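Local coordinates for ABC transporter, periplasmic solute-binding protein (Rhizobium meliloti, PDB 4WED) that probably captures a solute, such as a peptide, nickel or heme, in the periplasm and delivers it to an ABC importer, at residues A295-G299 and I300-A304. Sequence-based numbering, arbitrary orientation.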
ATOM      1  N   ALA A 295      18.941  18.074  11.462  1.00 56.46           N
ATOM      2  CA  ALA A 295      18.948  19.366  10.838  1.00 61.42           C
ATOM      3  C   ALA A 295      18.492  19.214   9.406  1.00 59.16           C
ATOM      4  O   ALA A 295      17.667  19.990   8.932  1.00 62.11           O
ATOM      5  CB  ALA A 295      20.328  20.016  10.907  1.00 64.26           C
ATOM      6  N   VAL A 296      19.033  18.223   8.711  1.00 55.71           N
ATOM      7  CA  VAL A 296      18.623  17.983   7.354  1.00 56.22           C
ATOM      8  C   VAL A 296      17.121  17.833   7.342  1.00 58.29           C
ATOM      9  O   VAL A 296      16.422  18.525   6.613  1.00 60.18           O
ATOM     10  CB  VAL A 296      19.289  16.739   6.776  1.00 59.89           C
ATOM     11  CG1 VAL A 296      18.614  16.322   5.495  1.00 60.30           C
ATOM     12  CG2 VAL A 296      20.757  17.026   6.518  1.00 59.39           C
ATOM     13  N   SER A 297      16.616  17.019   8.241  1.00 55.34           N
ATOM     14  CA  SER A 297      15.218  16.726   8.239  1.00 56.57           C
ATOM     15  C   SER A 297      14.289  17.919   8.583  1.00 62.19           C
ATOM     16  O   SER A 297      13.227  18.111   7.962  1.00 64.01           O
ATOM     17  CB  SER A 297      14.972  15.572   9.204  1.00 56.97           C
ATOM     18  OG  SER A 297      13.605  15.487   9.432  1.00 57.46           O
ATOM     19  N   ILE A 298      14.639  18.715   9.579  1.00 67.07           N
ATOM     20  CA  ILE A 298      13.787  19.882   9.874  1.00 66.35           C
ATOM     21  C   ILE A 298      14.112  21.086   9.023  1.00 64.39           C
ATOM     22  O   ILE A 298      13.359  22.054   9.013  1.00 68.52           O
ATOM     23  CB  ILE A 298      13.819  20.333  11.340  1.00 68.49           C
ATOM     24  CG1 ILE A 298      15.185  20.891  11.704  1.00 67.73           C
ATOM     25  CG2 ILE A 298      13.361  19.214  12.265  1.00 67.12           C
ATOM     26  CD1 ILE A 298      15.146  21.531  13.060  1.00 70.35           C
ATOM     27  N   GLY A 299      15.239  21.029   8.326  1.00 67.85           N
ATOM     28  CA  GLY A 299      15.615  22.045   7.331  1.00 65.41           C
ATOM     29  C   GLY A 299      14.807  21.959   6.047  1.00 63.03           C
ATOM     30  O   GLY A 299      14.838  22.860   5.215  1.00 68.30           O
ATOM     31  N   ILE A 300      14.065  20.874   5.899  1.00 63.96           N
ATOM     32  CA  ILE A 300      13.277  20.611   4.707  1.00 63.20           C
ATOM     33  C   ILE A 300      11.847  21.055   4.949  1.00 66.37           C
ATOM     34  O   ILE A 300      11.355  20.975   6.105  1.00 68.44           O
ATOM     35  CB  ILE A 300      13.324  19.108   4.415  1.00 63.23           C
ATOM     36  CG1 ILE A 300      14.673  18.778   3.779  1.00 66.12           C
ATOM     37  CG2 ILE A 300      12.180  18.678   3.511  1.00 66.26           C
ATOM     38  CD1 ILE A 300      14.980  17.280   3.702  1.00 68.84           C
ATOM     39  N   ASP A 301      11.185  21.522   3.878  1.00 65.11           N
ATOM     40  CA  ASP A 301       9.757  21.844   3.908  1.00 67.39           C
ATOM     41  C   ASP A 301       8.896  20.811   3.157  1.00 69.49           C
ATOM     42  O   ASP A 301       8.792  20.825   1.940  1.00 67.54           O
ATOM     43  CB  ASP A 301       9.489  23.227   3.360  1.00 71.38           C
ATOM     44  CG  ASP A 301       8.088  23.700   3.659  1.00 76.05           C
ATOM     45  OD1 ASP A 301       7.116  23.008   3.330  1.00 82.25           O
ATOM     46  OD2 ASP A 301       7.942  24.776   4.232  1.00 88.63           O
ATOM     47  N   ARG A 302       8.265  19.931   3.910  1.00 70.36           N
ATOM     48  CA  ARG A 302       7.445  18.884   3.341  1.00 66.09           C
ATOM     49  C   ARG A 302       6.285  19.484   2.586  1.00 65.69           C
ATOM     50  O   ARG A 302       5.893  18.989   1.550  1.00 67.51           O
ATOM     51  CB  ARG A 302       6.961  17.949   4.440  1.00 59.04           C
ATOM     52  CG  ARG A 302       8.024  16.976   4.898  1.00 55.14           C
ATOM     53  CD  ARG A 302       8.087  16.858   6.400  1.00 53.09           C
ATOM     54  NE  ARG A 302       9.053  15.855   6.800  1.00 51.91           N
ATOM     55  CZ  ARG A 302      10.269  16.119   7.246  1.00 53.62           C
ATOM     56  NH1 ARG A 302      10.680  17.360   7.365  1.00 58.76           N
ATOM     57  NH2 ARG A 302      11.076  15.137   7.578  1.00 57.48           N
ATOM     58  N   ALA A 303       5.734  20.555   3.129  1.00 65.56           N
ATOM     59  CA  ALA A 303       4.614  21.262   2.512  1.00 63.76           C
ATOM     60  C   ALA A 303       4.936  21.783   1.116  1.00 62.55           C
ATOM     61  O   ALA A 303       4.079  21.772   0.249  1.00 67.22           O
ATOM     62  CB  ALA A 303       4.162  22.402   3.410  1.00 62.46           C
ATOM     63  N   ALA A 304       6.158  22.247   0.912  1.00 61.68           N
ATOM     64  CA  ALA A 304       6.627  22.691  -0.396  1.00 63.25           C
ATOM     65  C   ALA A 304       6.815  21.473  -1.308  1.00 64.13           C
ATOM     66  O   ALA A 304       6.546  21.518  -2.503  1.00 63.40           O
ATOM     67  CB  ALA A 304       7.941  23.439  -0.237  1.00 63.59           C
TER
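Ser297 turns OG anti to its own nitrogen (chi1 167°), while Arg302, CG anti to its carbonyl carbon and the chain bent at chi2 (135°), reaches back so that its guanidinium meets that serine end-on. Two nitrogens share the work. Arg302 NH1 donates to Ser297 O at 2.7 Å, a nearly straight bond with the oxygen almost in the guanidinium plane; Arg302 NH2 donates to Ser297 OG at 3.2 Å, with the hydroxyl tilted a little from that plane. The third nitrogen, NE, donates a hydrogen bond to Pro490 O, so the group is fixed in rotation and one carbonyl near the C-terminal end of helix 290-299 has its acceptor need met by a side chain. The stretch is a short linker between two consecutive helices, 290-299 and 302-310, within the family 5 solute-binding fold: Ile300, with an extended backbone, lies between them, and Asp301 N-caps helix 302-310, its OD1 accepting from Ala304 N at 2.7 Å from above the carboxylate plane. A methionine in place of Arg302 would probably leave Ser297 O, Ser297 OG and Pro490 O without this donor, and the end of the first helix less firmly tied to the start of the second. On the apolar side of the turn, Val296 and Ile300 lie side by side, CG1 of Val296 4.2 Å from CD1 of Ile300, and CG1 of Ile300 rests 3.3 Å from Val296 O. Met277 of strand 274-279 touches both side chains, and Met389 of helix 378-392 packs on Ile300.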